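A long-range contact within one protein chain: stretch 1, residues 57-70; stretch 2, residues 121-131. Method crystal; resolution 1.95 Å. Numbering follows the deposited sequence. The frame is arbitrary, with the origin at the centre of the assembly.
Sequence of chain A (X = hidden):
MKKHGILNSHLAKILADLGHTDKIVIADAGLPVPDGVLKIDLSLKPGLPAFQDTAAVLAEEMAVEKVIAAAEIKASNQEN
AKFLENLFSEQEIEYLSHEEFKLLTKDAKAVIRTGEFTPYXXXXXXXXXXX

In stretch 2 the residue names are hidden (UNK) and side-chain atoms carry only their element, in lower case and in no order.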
# COMPACT_ATOMS: atom_id res chain seq x y z
N VAL A 57 -19.76 2.14 28.91
CA VAL A 57 -18.38 1.67 28.91
C VAL A 57 -17.43 2.79 28.49
O VAL A 57 -16.39 3.01 29.12
CB VAL A 57 -18.19 0.47 27.97
CG1 VAL A 57 -16.71 0.10 27.89
CG2 VAL A 57 -18.99 -0.72 28.47
N LEU A 58 -17.78 3.49 27.41
CA LEU A 58 -16.93 4.58 26.93
C LEU A 58 -16.78 5.68 27.98
O LEU A 58 -15.70 6.25 28.15
CB LEU A 58 -17.49 5.17 25.63
CG LEU A 58 -16.92 4.64 24.31
CD1 LEU A 58 -15.40 4.74 24.33
CD2 LEU A 58 -17.33 3.21 24.08
N ALA A 59 -17.87 5.96 28.69
CA ALA A 59 -17.87 6.99 29.72
C ALA A 59 -16.82 6.74 30.80
O ALA A 59 -16.17 7.67 31.28
CB ALA A 59 -19.26 7.10 30.35
N GLU A 60 -16.64 5.48 31.18
CA GLU A 60 -15.68 5.16 32.23
C GLU A 60 -14.25 4.92 31.75
O GLU A 60 -13.34 4.79 32.57
CB GLU A 60 -16.14 3.94 33.02
CG GLU A 60 -16.24 2.66 32.22
CD GLU A 60 -16.54 1.46 33.10
OE1 GLU A 60 -15.72 1.17 34.00
OE2 GLU A 60 -17.60 0.81 32.90
N GLU A 61 -14.03 4.85 30.44
CA GLU A 61 -12.69 4.62 29.91
C GLU A 61 -12.14 5.85 29.20
O GLU A 61 -10.97 5.90 28.85
CB GLU A 61 -12.70 3.46 28.92
CG GLU A 61 -13.08 2.12 29.51
CD GLU A 61 -12.22 1.74 30.69
OE1 GLU A 61 -11.08 2.26 30.81
OE2 GLU A 61 -12.67 0.91 31.50
N MET A 62 -13.00 6.84 29.02
CA MET A 62 -12.62 8.06 28.32
C MET A 62 -13.05 9.31 29.07
O MET A 62 -14.17 9.38 29.56
CB MET A 62 -13.28 8.04 26.94
CG MET A 62 -13.05 9.26 26.09
SD MET A 62 -14.05 9.17 24.58
CE MET A 62 -14.06 10.86 24.14
N ALA A 63 -12.15 10.28 29.16
CA ALA A 63 -12.47 11.54 29.81
C ALA A 63 -13.24 12.40 28.79
O ALA A 63 -12.67 12.88 27.81
CB ALA A 63 -11.19 12.25 30.23
N VAL A 64 -14.53 12.60 29.04
CA VAL A 64 -15.38 13.38 28.15
C VAL A 64 -15.66 14.78 28.70
O VAL A 64 -16.10 14.92 29.84
CB VAL A 64 -16.73 12.67 27.93
CG1 VAL A 64 -17.57 13.45 26.94
CG2 VAL A 64 -16.49 11.23 27.45
N GLU A 65 -15.40 15.81 27.90
CA GLU A 65 -15.66 17.18 28.35
C GLU A 65 -16.92 17.77 27.72
O GLU A 65 -17.41 18.80 28.17
CB GLU A 65 -14.48 18.10 28.05
CG GLU A 65 -14.12 18.25 26.58
CD GLU A 65 -13.18 19.42 26.33
OE1 GLU A 65 -12.43 19.80 27.26
OE2 GLU A 65 -13.17 19.94 25.19
N LYS A 66 -17.45 17.11 26.69
CA LYS A 66 -18.65 17.61 26.03
C LYS A 66 -19.31 16.52 25.20
O LYS A 66 -18.62 15.73 24.54
CB LYS A 66 -18.30 18.80 25.14
CG LYS A 66 -19.48 19.42 24.42
CD LYS A 66 -19.01 20.57 23.54
CE LYS A 66 -20.16 21.21 22.78
NZ LYS A 66 -19.69 22.31 21.89
N VAL A 67 -20.63 16.47 25.24
CA VAL A 67 -21.40 15.48 24.49
C VAL A 67 -22.27 16.21 23.49
O VAL A 67 -22.77 17.30 23.78
CB VAL A 67 -22.30 14.64 25.42
CG1 VAL A 67 -22.96 13.52 24.63
CG2 VAL A 67 -21.49 14.08 26.58
N ILE A 68 -22.44 15.63 22.31
CA ILE A 68 -23.26 16.24 21.27
C ILE A 68 -24.23 15.22 20.72
O ILE A 68 -23.84 14.12 20.32
CB ILE A 68 -22.38 16.78 20.12
CG1 ILE A 68 -21.34 17.75 20.68
CG2 ILE A 68 -23.24 17.48 19.08
CD1 ILE A 68 -20.32 18.23 19.67
N ALA A 69 -25.51 15.57 20.71
CA ALA A 69 -26.55 14.69 20.20
C ALA A 69 -27.50 15.51 19.34
O ALA A 69 -27.43 16.73 19.32
CB ALA A 69 -27.31 14.04 21.36
N ALA A 70 -28.39 14.84 18.61
CA ALA A 70 -29.34 15.53 17.76
C ALA A 70 -30.58 15.87 18.58
O ALA A 70 -31.06 15.05 19.37
CB ALA A 70 -29.72 14.66 16.56
N UNK A 121 -30.38 7.42 18.10
CA UNK A 121 -29.59 6.98 19.23
C UNK A 121 -28.12 7.10 18.82
O UNK A 121 -27.44 6.10 18.63
c UNK A 121 -29.91 5.53 19.58
N UNK A 122 -27.66 8.34 18.67
CA UNK A 122 -26.28 8.63 18.29
C UNK A 122 -25.74 9.80 19.11
O UNK A 122 -26.49 10.70 19.48
n UNK A 122 -26.36 6.97 15.58
o UNK A 122 -28.00 8.49 15.41
c UNK A 122 -26.92 8.14 15.87
c UNK A 122 -26.15 9.04 16.82
N UNK A 123 -24.45 9.80 19.39
CA UNK A 123 -23.85 10.91 20.11
C UNK A 123 -22.36 11.00 19.85
O UNK A 123 -21.71 10.00 19.54
c UNK A 123 -24.11 10.81 21.61
s UNK A 123 -23.15 9.56 22.46
N UNK A 124 -21.84 12.21 19.95
CA UNK A 124 -20.42 12.46 19.76
C UNK A 124 -19.82 12.79 21.12
O UNK A 124 -20.35 13.64 21.85
c UNK A 124 -20.19 13.67 18.82
c UNK A 124 -20.55 13.28 17.39
c UNK A 124 -20.50 14.45 16.41
c UNK A 124 -18.74 14.14 18.92
N UNK A 125 -18.75 12.10 21.48
CA UNK A 125 -18.08 12.36 22.75
C UNK A 125 -16.82 13.15 22.43
O UNK A 125 -15.99 12.70 21.63
c UNK A 125 -18.26 8.86 24.50
c UNK A 125 -19.90 10.75 24.60
c UNK A 125 -17.70 11.05 23.46
c UNK A 125 -18.83 10.07 23.76
N UNK A 126 -16.68 14.32 23.03
CA UNK A 126 -15.51 15.15 22.80
C UNK A 126 -14.54 14.95 23.96
O UNK A 126 -14.88 15.19 25.12
c UNK A 126 -14.81 17.50 22.14
c UNK A 126 -15.25 18.94 21.95
c UNK A 126 -15.91 16.63 22.70
o UNK A 126 -15.06 19.78 22.82
n UNK A 126 -15.86 19.22 20.80
N UNK A 127 -13.33 14.51 23.62
CA UNK A 127 -12.29 14.23 24.61
C UNK A 127 -11.86 15.42 25.45
O UNK A 127 -11.63 16.52 24.95
c UNK A 127 -11.08 13.63 23.91
N UNK A 128 -11.73 15.18 26.75
CA UNK A 128 -11.28 16.23 27.65
C UNK A 128 -9.79 16.05 27.87
O UNK A 128 -9.11 15.44 27.05
N UNK A 129 -9.28 16.57 28.98
CA UNK A 129 -7.86 16.44 29.28
C UNK A 129 -7.69 15.99 30.74
O UNK A 129 -8.52 16.33 31.60
c UNK A 129 -5.61 17.57 29.14
c UNK A 129 -7.11 17.77 29.01
c UNK A 129 -7.62 18.85 29.95
N UNK A 130 -6.64 15.22 31.01
CA UNK A 130 -6.39 14.70 32.36
C UNK A 130 -5.59 15.60 33.30
O UNK A 130 -5.20 15.17 34.38
c UNK A 130 -6.47 12.24 31.54
c UNK A 130 -7.75 11.94 32.32
c UNK A 130 -5.69 13.34 32.26
c UNK A 130 -5.61 11.00 31.41
N UNK A 131 -5.34 16.84 32.89
CA UNK A 131 -4.60 17.77 33.72
C UNK A 131 -4.87 19.20 33.27
O UNK A 131 -5.67 19.37 32.33
OXT UNK A 131 -4.28 20.13 33.86
c UNK A 131 -3.09 17.48 33.65
c UNK A 131 -1.53 17.70 29.64
c UNK A 131 -2.53 17.55 32.26
c UNK A 131 -1.49 18.82 30.47
c UNK A 131 -2.06 16.51 30.12
c UNK A 131 -2.56 16.44 31.43
c UNK A 131 -1.99 18.74 31.77
O HOH W 1 -28.67 11.94 18.56

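Position 121 carries one side-chain carbon, out of reach of stretch 1; a lone CB means Ala121. Position 122 has two carbons in line, the second bearing one oxygen and one nitrogen, a short amide: Asn122. Its backbone matters more here, since water 1 links the two stretches just before strand 123-127 begins: its O donates to Asn122 O (2.7 Å) and accepts from Ala70 N (2.9 Å).

Position 123 shows one carbon followed by a sulfur. Its CB lies 4.2 Å from Val67 CG1, on the sheet face that carries Val67. A single carbon ending in sulfur is Cys123.

Position 124 has four carbons, forked at the first, with one arm two carbons long. Its CB sits 4.0 Å from Ile68 CB, as expected for a directly paired neighbour. That beta branch with unequal arms identifies Ile124, and the pairing is closed by two bonds: Ile124 N to Ile68 O (2.8 Å) and Ile68 N to Ile124 O (2.9 Å).

Position 125 also has four carbons, but the fork comes at the second. Its CB lies 3.7 Å from Met62 CE, and the fork ends touch Leu58, Val64 and Val67 in a buried apolar pocket. The later fork gives Leu125: CD1 is 3.9 Å from Leu58 CB and 4.2 Å from Val64 CG2, and CD2 is 4.1 Å from Val67 CG1.

Position 126 has three carbons in line, the third bearing oxygen and nitrogen, an amide one carbon longer than that of Asn122. Its CB packs 4.0 Å from Lys66 CB. This is Gln126, and its backbone N donates to Lys66 O (2.8 Å).

Position 127 has a single carbon, 4.1 Å from Met62 CE: Ala127. Position 128 has no side-chain atom and is Gly128. An ideal CB would lie a tight 3.2 Å from Glu65 CB, so the bare backbone fits closely here; Gly128 N donates to Ala63 O at 2.7 Å and 167°.

Position 129 has one carbon carrying two others, directed away from stretch 1: Val129. At 130, four carbons fork at the second, as in Leu125, and one fork end reaches Ala63, giving Leu130, with CD2 4.0 Å from Ala63 CB. Position 131 bears one carbon and a six-carbon ring without oxygen, plus OXT: Phe131, the C-terminus, beyond reach of stretch 1.

The contact works as an antiparallel strand pair, its axes at 165° and 4.6 Å at closest approach. A bulge shifts the register by one between Val64 and Lys66, yet Gln126 O still accepts from Glu65 N (2.9 Å). Backbone bonds set the alignment, while Leu125 anchors one face against the helix residue Leu58; together the stretches bury 797 Å².

Stretch 2, residues 121-131: ANCILQAGVLF
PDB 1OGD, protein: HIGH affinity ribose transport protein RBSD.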